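Local coordinates for protein restriction endonuclease S subunits (Thermoanaerobacter tengcongensis, PDB 3OKG) that probably recognises the target DNA sequence as the specificity subunit of a type I restriction-modification methyltransferase, in which S and M polypeptides assemble, at residues R229-G234 / V358-P363; G287-S292 / W326-L331. All blocks are in the same frame, centred on the assembly; numbering follows the deposited sequence.

Contact 1. Residues R229-G234 / V358-P363; sequences RWVRLG and VFIPLP
Strands 229-232 and 359-362 pair antiparallel through the backbones of R229 with L362 and V231 with I360. R229 N gives a 3.0 Å bond to L362 O and V231 N another to I360 O; L362 N and I360 N return bonds to R229 O and V231 O. Past the last pair, L233 N still reaches V358 O at 2.8 Å. P361, which has no N-H, suits its place because it faces W230 as a non-hydrogen-bonded pair.

On that face the prolyl ring packs against the indole by CH-pi contact, P361 CB lying 4.0 Å from the centroid of the W230 six-membered ring, while W230 NE1 bonds A222 O. Alongside, the aliphatic part of R232 serves F359: its CG, anti to the carbonyl carbon (chi1 -64°), lies over one face, 3.9 Å from the centroid of the F359 ring and offset toward the rim.

The other face carries V231, I360 and L362, with R229 NH2 3.6 Å from L362 CD2. V231 CG2 meets I360 CG2 at 3.6 Å, and L362 CB lies 4.0 Å from V231 CG2.

The result is a two-stranded antiparallel sheet whose second strand leads into helix 365-388, much of it predicted to be coiled coil.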
ATOM      1  N   ARG A 229     -21.967  30.833 -21.291  1.00 27.92           N
ATOM      2  CA  ARG A 229     -23.405  30.642 -21.408  1.00 34.65           C
ATOM      3  C   ARG A 229     -23.811  29.323 -20.804  1.00 37.40           C
ATOM      4  O   ARG A 229     -23.080  28.322 -20.923  1.00 28.93           O
ATOM      5  CB  ARG A 229     -23.842  30.648 -22.879  1.00 40.35           C
ATOM      6  CG  ARG A 229     -23.813  32.000 -23.570  1.00 53.81           C
ATOM      7  CD  ARG A 229     -24.098  31.860 -25.066  1.00 37.62           C
ATOM      8  NE  ARG A 229     -23.156  30.927 -25.675  1.00 58.31           N
ATOM      9  CZ  ARG A 229     -23.505  29.825 -26.330  1.00 66.03           C
ATOM     10  NH1 ARG A 229     -24.791  29.527 -26.489  1.00 49.47           N
ATOM     11  NH2 ARG A 229     -22.567  29.033 -26.842  1.00 50.12           N
ATOM     12  N   TRP A 230     -24.976  29.311 -20.169  1.00 23.28           N
ATOM     13  CA  TRP A 230     -25.633  28.063 -19.835  1.00 23.73           C
ATOM     14  C   TRP A 230     -26.252  27.427 -21.087  1.00 35.23           C
ATOM     15  O   TRP A 230     -27.146  28.007 -21.691  1.00 27.23           O
ATOM     16  CB  TRP A 230     -26.720  28.309 -18.813  1.00 23.35           C
ATOM     17  CG  TRP A 230     -26.204  28.439 -17.430  1.00 36.31           C
ATOM     18  CD1 TRP A 230     -26.159  29.579 -16.662  1.00 28.21           C
ATOM     19  CD2 TRP A 230     -25.631  27.395 -16.640  1.00 27.48           C
ATOM     20  NE1 TRP A 230     -25.619  29.290 -15.430  1.00 31.50           N
ATOM     21  CE2 TRP A 230     -25.273  27.961 -15.394  1.00 37.46           C
ATOM     22  CE3 TRP A 230     -25.393  26.033 -16.859  1.00 31.58           C
ATOM     23  CZ2 TRP A 230     -24.675  27.210 -14.375  1.00 24.04           C
ATOM     24  CZ3 TRP A 230     -24.808  25.282 -15.846  1.00 32.22           C
ATOM     25  CH2 TRP A 230     -24.453  25.879 -14.615  1.00 30.97           C
ATOM     26  N   VAL A 231     -25.784  26.243 -21.476  1.00 27.21           N
ATOM     27  CA  VAL A 231     -26.357  25.534 -22.632  1.00 22.85           C
ATOM     28  C   VAL A 231     -26.834  24.149 -22.242  1.00 33.74           C
ATOM     29  O   VAL A 231     -26.406  23.593 -21.229  1.00 27.87           O
ATOM     30  CB  VAL A 231     -25.355  25.411 -23.793  1.00 26.28           C
ATOM     31  CG1 VAL A 231     -24.859  26.789 -24.228  1.00 22.68           C
ATOM     32  CG2 VAL A 231     -24.166  24.527 -23.385  1.00 26.23           C
ATOM     33  N   ARG A 232     -27.705  23.573 -23.065  1.00 24.24           N
ATOM     34  CA  ARG A 232     -28.122  22.187 -22.890  1.00 23.84           C
ATOM     35  C   ARG A 232     -27.151  21.289 -23.650  1.00 20.51           C
ATOM     36  O   ARG A 232     -26.816  21.572 -24.800  1.00 24.57           O
ATOM     37  CB  ARG A 232     -29.547  21.983 -23.403  1.00 29.07           C
ATOM     38  CG  ARG A 232     -30.600  22.772 -22.643  1.00 37.75           C
ATOM     39  CD  ARG A 232     -31.925  22.789 -23.389  1.00 30.74           C
ATOM     40  NE  ARG A 232     -31.766  23.226 -24.774  1.00 69.26           N
ATOM     41  CZ  ARG A 232     -31.797  24.497 -25.164  1.00 32.75           C
ATOM     42  NH1 ARG A 232     -31.645  24.803 -26.445  1.00 30.69           N
ATOM     43  NH2 ARG A 232     -31.982  25.462 -24.273  1.00 37.04           N
ATOM     44  N   LEU A 233     -26.691  20.217 -23.012  1.00 24.62           N
ATOM     45  CA  LEU A 233     -25.661  19.376 -23.624  1.00 23.70           C
ATOM     46  C   LEU A 233     -26.028  19.075 -25.082  1.00 22.39           C
ATOM     47  O   LEU A 233     -25.158  19.069 -25.964  1.00 27.67           O
ATOM     48  CB  LEU A 233     -25.525  18.057 -22.849  1.00 28.53           C
ATOM     49  CG  LEU A 233     -24.353  17.162 -23.244  1.00 36.79           C
ATOM     50  CD1 LEU A 233     -23.031  17.942 -23.193  1.00 31.06           C
ATOM     51  CD2 LEU A 233     -24.309  15.933 -22.341  1.00 28.33           C
ATOM     52  N   GLY A 234     -27.309  18.809 -25.329  1.00 28.93           N
ATOM     53  CA  GLY A 234     -27.795  18.583 -26.694  1.00 26.63           C
ATOM     54  C   GLY A 234     -27.350  19.642 -27.697  1.00 35.05           C
ATOM     55  O   GLY A 234     -27.139  19.349 -28.871  1.00 24.68           O
ATOM     56  N   VAL A 358     -29.412  17.955 -19.974  1.00 34.20           N
ATOM     57  CA  VAL A 358     -28.441  18.335 -18.941  1.00 32.32           C
ATOM     58  C   VAL A 358     -27.897  19.723 -19.226  1.00 26.46           C
ATOM     59  O   VAL A 358     -27.329  19.944 -20.292  1.00 23.57           O
ATOM     60  CB  VAL A 358     -27.258  17.335 -18.944  1.00 34.19           C
ATOM     61  CG1 VAL A 358     -26.152  17.800 -18.009  1.00 30.99           C
ATOM     62  CG2 VAL A 358     -27.754  15.936 -18.566  1.00 37.30           C
ATOM     63  N   PHE A 359     -28.057  20.672 -18.299  1.00 24.06           N
ATOM     64  CA  PHE A 359     -27.389  21.966 -18.477  1.00 25.02           C
ATOM     65  C   PHE A 359     -25.899  21.899 -18.114  1.00 23.49           C
ATOM     66  O   PHE A 359     -25.544  21.243 -17.152  1.00 22.52           O
ATOM     67  CB  PHE A 359     -28.063  23.060 -17.641  1.00 34.28           C
ATOM     68  CG  PHE A 359     -29.136  23.792 -18.389  1.00 29.20           C
ATOM     69  CD1 PHE A 359     -28.798  24.788 -19.309  1.00 30.32           C
ATOM     70  CD2 PHE A 359     -30.465  23.446 -18.219  1.00 32.83           C
ATOM     71  CE1 PHE A 359     -29.786  25.457 -20.031  1.00 32.28           C
ATOM     72  CE2 PHE A 359     -31.456  24.104 -18.928  1.00 31.32           C
ATOM     73  CZ  PHE A 359     -31.111  25.113 -19.840  1.00 34.30           C
ATOM     74  N   ILE A 360     -25.059  22.597 -18.876  1.00 21.85           N
ATOM     75  CA  ILE A 360     -23.625  22.674 -18.595  1.00 24.71           C
ATOM     76  C   ILE A 360     -23.174  24.111 -18.806  1.00 30.27           C
ATOM     77  O   ILE A 360     -23.605  24.762 -19.766  1.00 25.14           O
ATOM     78  CB  ILE A 360     -22.822  21.686 -19.526  1.00 25.15           C
ATOM     79  CG1 ILE A 360     -21.307  21.693 -19.220  1.00 22.75           C
ATOM     80  CG2 ILE A 360     -23.072  21.991 -21.029  1.00 22.23           C
ATOM     81  CD1 ILE A 360     -20.525  20.620 -20.060  1.00 23.72           C
ATOM     82  N   PRO A 361     -22.304  24.630 -17.914  1.00 23.86           N
ATOM     83  CA  PRO A 361     -21.851  25.999 -18.151  1.00 21.64           C
ATOM     84  C   PRO A 361     -20.790  25.946 -19.237  1.00 25.23           C
ATOM     85  O   PRO A 361     -19.940  25.060 -19.266  1.00 25.33           O
ATOM     86  CB  PRO A 361     -21.199  26.410 -16.814  1.00 33.95           C
ATOM     87  CG  PRO A 361     -21.080  25.118 -15.973  1.00 31.10           C
ATOM     88  CD  PRO A 361     -21.571  23.964 -16.822  1.00 25.65           C
ATOM     89  N   LEU A 362     -20.825  26.897 -20.140  1.00 19.87           N
ATOM     90  CA  LEU A 362     -19.988  26.818 -21.303  1.00 15.31           C
ATOM     91  C   LEU A 362     -19.186  28.081 -21.504  1.00 31.96           C
ATOM     92  O   LEU A 362     -19.708  29.063 -22.060  1.00 25.58           O
ATOM     93  CB  LEU A 362     -20.839  26.507 -22.563  1.00 22.18           C
ATOM     94  CG  LEU A 362     -20.003  26.148 -23.801  1.00 27.35           C
ATOM     95  CD1 LEU A 362     -19.511  24.671 -23.723  1.00 25.70           C
ATOM     96  CD2 LEU A 362     -20.793  26.386 -25.091  1.00 27.14           C
ATOM     97  N   PRO A 363     -17.910  28.060 -21.058  1.00 24.28           N
ATOM     98  CA  PRO A 363     -16.968  29.141 -21.329  1.00 22.30           C
ATOM     99  C   PRO A 363     -16.567  29.129 -22.787  1.00 28.10           C
ATOM    100  O   PRO A 363     -16.796  28.130 -23.476  1.00 29.47           O
ATOM    101  CB  PRO A 363     -15.723  28.761 -20.489  1.00 26.80           C
ATOM    102  CG  PRO A 363     -16.185  27.674 -19.537  1.00 26.66           C
ATOM    103  CD  PRO A 363     -17.274  26.962 -20.304  1.00 26.10           C
TER

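Contact 2. Residues G287-S292 / W326-L331; sequences GDVLIS and WLLYYL
V289, following D288, whose side chain points away from the helix and whose OD2 forms a salt bridge with R317, opens the contact by sending both methyl branches from strand 289-292 onto helix 324-333. With CG1 anti to the backbone N (chi1 173°), the two branches part: CG1 meets L331 CD1 tip to tip at 3.7 Å and L328 CD1 at 4.0 Å, whereas CG2 touches L327 CD2, also at 4.0 Å. A single beta-branched residue thus engages three leucines. Valine suits this place twice over, since its branching at CB is well accommodated in a strand and its two methyls can serve different partners.

L290 points to the other side of the sheet, where it packs on F266, P271 and A315. This alternation brings the next inward side chain, I291, back to the helix. Its extended chain reaches L331 with CD1, 4.2 Å from L331 CD2, so L331 receives V289 on one methyl and I291 on the other. L327 and L331 are one helical turn apart, linked by the bond from L331 N to L327 O, and both also rest on L316 of the adjoining strand 313-318.

The segment axes run roughly parallel, 19° apart, at a closest approach of 10.0 Å, a spacing bridged by side chains alone. No hydrogen bond crosses between the segments, and each of the four closest side-chain contacts is methyl to methyl. The chemistry therefore implies that the attachment between these two segments rests on buried aliphatic surface, without directional polar bonds.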
ATOM      1  N   GLY A 287     -11.937  10.309 -29.198  1.00 50.85           N
ATOM      2  CA  GLY A 287     -12.378  11.565 -28.634  1.00 49.56           C
ATOM      3  C   GLY A 287     -13.648  11.350 -27.844  1.00 59.52           C
ATOM      4  O   GLY A 287     -13.663  11.531 -26.630  1.00 55.81           O
ATOM      5  N   ASP A 288     -14.709  10.930 -28.527  1.00 38.65           N
ATOM      6  CA  ASP A 288     -16.017  10.817 -27.892  1.00 36.88           C
ATOM      7  C   ASP A 288     -15.971  10.238 -26.495  1.00 30.46           C
ATOM      8  O   ASP A 288     -15.206   9.313 -26.202  1.00 38.26           O
ATOM      9  CB  ASP A 288     -16.965   9.916 -28.682  1.00 28.78           C
ATOM     10  CG  ASP A 288     -17.054  10.297 -30.140  1.00 47.91           C
ATOM     11  OD1 ASP A 288     -16.605  11.401 -30.503  1.00 37.40           O
ATOM     12  OD2 ASP A 288     -17.561   9.473 -30.931  1.00 39.16           O
ATOM     13  N   VAL A 289     -16.816  10.789 -25.637  1.00 28.82           N
ATOM     14  CA  VAL A 289     -16.942  10.334 -24.274  1.00 30.92           C
ATOM     15  C   VAL A 289     -17.974   9.235 -24.243  1.00 29.96           C
ATOM     16  O   VAL A 289     -19.010   9.340 -24.902  1.00 31.58           O
ATOM     17  CB  VAL A 289     -17.373  11.523 -23.361  1.00 28.14           C
ATOM     18  CG1 VAL A 289     -17.694  11.040 -21.950  1.00 25.74           C
ATOM     19  CG2 VAL A 289     -16.261  12.592 -23.333  1.00 22.71           C
ATOM     20  N   LEU A 290     -17.693   8.164 -23.509  1.00 31.96           N
ATOM     21  CA  LEU A 290     -18.646   7.069 -23.376  1.00 28.87           C
ATOM     22  C   LEU A 290     -19.252   7.164 -21.995  1.00 30.09           C
ATOM     23  O   LEU A 290     -18.559   7.479 -21.028  1.00 35.00           O
ATOM     24  CB  LEU A 290     -17.957   5.695 -23.560  1.00 31.92           C
ATOM     25  CG  LEU A 290     -17.139   5.486 -24.839  1.00 33.41           C
ATOM     26  CD1 LEU A 290     -16.336   4.197 -24.773  1.00 37.77           C
ATOM     27  CD2 LEU A 290     -18.031   5.487 -26.082  1.00 40.21           C
ATOM     28  N   ILE A 291     -20.540   6.888 -21.883  1.00 30.12           N
ATOM     29  CA  ILE A 291     -21.193   6.982 -20.583  1.00 30.78           C
ATOM     30  C   ILE A 291     -22.144   5.809 -20.397  1.00 38.72           C
ATOM     31  O   ILE A 291     -22.774   5.372 -21.353  1.00 35.61           O
ATOM     32  CB  ILE A 291     -21.930   8.323 -20.426  1.00 30.59           C
ATOM     33  CG1 ILE A 291     -22.469   8.487 -19.006  1.00 32.92           C
ATOM     34  CG2 ILE A 291     -23.035   8.458 -21.469  1.00 33.84           C
ATOM     35  CD1 ILE A 291     -22.746   9.931 -18.637  1.00 34.60           C
ATOM     36  N   SER A 292     -22.221   5.285 -19.176  1.00 41.02           N
ATOM     37  CA  SER A 292     -23.069   4.135 -18.895  1.00 33.74           C
ATOM     38  C   SER A 292     -24.494   4.606 -18.713  1.00 44.57           C
ATOM     39  O   SER A 292     -24.750   5.505 -17.932  1.00 40.75           O
ATOM     40  CB  SER A 292     -22.603   3.414 -17.632  1.00 56.93           C
ATOM     41  OG  SER A 292     -23.532   2.413 -17.253  1.00 62.37           O
ATOM     42  N   TRP A 326     -13.497  19.255 -20.877  1.00 22.83           N
ATOM     43  CA  TRP A 326     -14.461  20.060 -20.074  1.00 23.08           C
ATOM     44  C   TRP A 326     -15.684  19.202 -19.774  1.00 23.24           C
ATOM     45  O   TRP A 326     -16.145  19.103 -18.624  1.00 22.81           O
ATOM     46  CB  TRP A 326     -14.868  21.328 -20.845  1.00 25.68           C
ATOM     47  CG  TRP A 326     -15.810  22.260 -20.106  1.00 21.41           C
ATOM     48  CD1 TRP A 326     -17.149  22.477 -20.381  1.00 26.91           C
ATOM     49  CD2 TRP A 326     -15.488  23.115 -18.997  1.00 21.53           C
ATOM     50  NE1 TRP A 326     -17.670  23.418 -19.510  1.00 23.65           N
ATOM     51  CE2 TRP A 326     -16.668  23.837 -18.661  1.00 24.70           C
ATOM     52  CE3 TRP A 326     -14.308  23.374 -18.278  1.00 20.43           C
ATOM     53  CZ2 TRP A 326     -16.711  24.754 -17.613  1.00 24.54           C
ATOM     54  CZ3 TRP A 326     -14.353  24.298 -17.233  1.00 24.01           C
ATOM     55  CH2 TRP A 326     -15.544  24.979 -16.914  1.00 28.73           C
ATOM     56  N   LEU A 327     -16.197  18.567 -20.827  1.00 19.94           N
ATOM     57  CA  LEU A 327     -17.317  17.638 -20.709  1.00 21.00           C
ATOM     58  C   LEU A 327     -17.018  16.515 -19.713  1.00 25.60           C
ATOM     59  O   LEU A 327     -17.828  16.205 -18.841  1.00 22.40           O
ATOM     60  CB  LEU A 327     -17.624  17.016 -22.079  1.00 22.37           C
ATOM     61  CG  LEU A 327     -18.751  15.981 -22.095  1.00 27.64           C
ATOM     62  CD1 LEU A 327     -20.020  16.568 -21.482  1.00 25.40           C
ATOM     63  CD2 LEU A 327     -19.014  15.495 -23.518  1.00 21.66           C
ATOM     64  N   LEU A 328     -15.845  15.904 -19.851  1.00 26.19           N
ATOM     65  CA  LEU A 328     -15.460  14.797 -18.985  1.00 28.15           C
ATOM     66  C   LEU A 328     -15.424  15.189 -17.508  1.00 28.33           C
ATOM     67  O   LEU A 328     -15.944  14.466 -16.651  1.00 25.50           O
ATOM     68  CB  LEU A 328     -14.087  14.254 -19.403  1.00 26.30           C
ATOM     69  CG  LEU A 328     -13.774  12.852 -18.884  1.00 33.39           C
ATOM     70  CD1 LEU A 328     -14.856  11.904 -19.339  1.00 29.74           C
ATOM     71  CD2 LEU A 328     -12.397  12.363 -19.385  1.00 39.04           C
ATOM     72  N   TYR A 329     -14.775  16.302 -17.191  1.00 21.16           N
ATOM     73  CA  TYR A 329     -14.761  16.764 -15.803  1.00 24.86           C
ATOM     74  C   TYR A 329     -16.166  17.009 -15.272  1.00 33.53           C
ATOM     75  O   TYR A 329     -16.471  16.710 -14.117  1.00 21.76           O
ATOM     76  CB  TYR A 329     -13.959  18.045 -15.663  1.00 24.86           C
ATOM     77  CG  TYR A 329     -12.495  17.789 -15.407  1.00 33.13           C
ATOM     78  CD1 TYR A 329     -11.534  18.201 -16.322  1.00 21.35           C
ATOM     79  CD2 TYR A 329     -12.079  17.117 -14.257  1.00 24.19           C
ATOM     80  CE1 TYR A 329     -10.180  17.966 -16.100  1.00 23.30           C
ATOM     81  CE2 TYR A 329     -10.726  16.866 -14.026  1.00 24.32           C
ATOM     82  CZ  TYR A 329      -9.795  17.287 -14.955  1.00 33.30           C
ATOM     83  OH  TYR A 329      -8.464  17.049 -14.734  1.00 30.81           O
ATOM     84  N   TYR A 330     -17.023  17.572 -16.119  1.00 23.22           N
ATOM     85  CA  TYR A 330     -18.389  17.902 -15.682  1.00 22.39           C
ATOM     86  C   TYR A 330     -19.163  16.630 -15.367  1.00 23.81           C
ATOM     87  O   TYR A 330     -19.783  16.524 -14.316  1.00 25.78           O
ATOM     88  CB  TYR A 330     -19.111  18.683 -16.773  1.00 23.77           C
ATOM     89  CG  TYR A 330     -20.434  19.281 -16.324  1.00 23.18           C
ATOM     90  CD1 TYR A 330     -20.493  20.146 -15.251  1.00 26.94           C
ATOM     91  CD2 TYR A 330     -21.618  18.986 -17.004  1.00 26.28           C
ATOM     92  CE1 TYR A 330     -21.702  20.705 -14.842  1.00 25.96           C
ATOM     93  CE2 TYR A 330     -22.824  19.535 -16.606  1.00 24.36           C
ATOM     94  CZ  TYR A 330     -22.863  20.391 -15.542  1.00 25.50           C
ATOM     95  OH  TYR A 330     -24.049  20.951 -15.134  1.00 28.20           O
ATOM     96  N   LEU A 331     -19.096  15.656 -16.271  1.00 26.41           N
ATOM     97  CA  LEU A 331     -19.787  14.384 -16.083  1.00 26.34           C
ATOM     98  C   LEU A 331     -19.298  13.643 -14.845  1.00 30.12           C
ATOM     99  O   LEU A 331     -20.084  13.007 -14.144  1.00 31.46           O
ATOM    100  CB  LEU A 331     -19.622  13.480 -17.308  1.00 28.76           C
ATOM    101  CG  LEU A 331     -20.267  13.936 -18.620  1.00 34.36           C
ATOM    102  CD1 LEU A 331     -19.850  12.990 -19.738  1.00 34.17           C
ATOM    103  CD2 LEU A 331     -21.794  14.044 -18.536  1.00 34.49           C
TER

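Contact 2 is nested in sequence inside the loop closed by contact 1, and their centres lie 14 Å apart. Helix 324-333 joins them: its leucines face strand 289-292, while W326 and Y330 reach the 358-363 strand. Y330 OH probably hydrogen-bonds F359 O at 2.5 Å, and W326 NE1 probably does so with P361 O at 2.8 Å. F359 and P361 are the non-hydrogen-bonded positions of contact 1, so their carbonyls point away from strand 229-232 and can accept these side-chain bonds. Packing adds to this, with I360 CG1 3.5 Å from Y330 CD2. Together the contacts tie the two-stranded sheet to the four-stranded one through a single helix, within the second DNA specificity region.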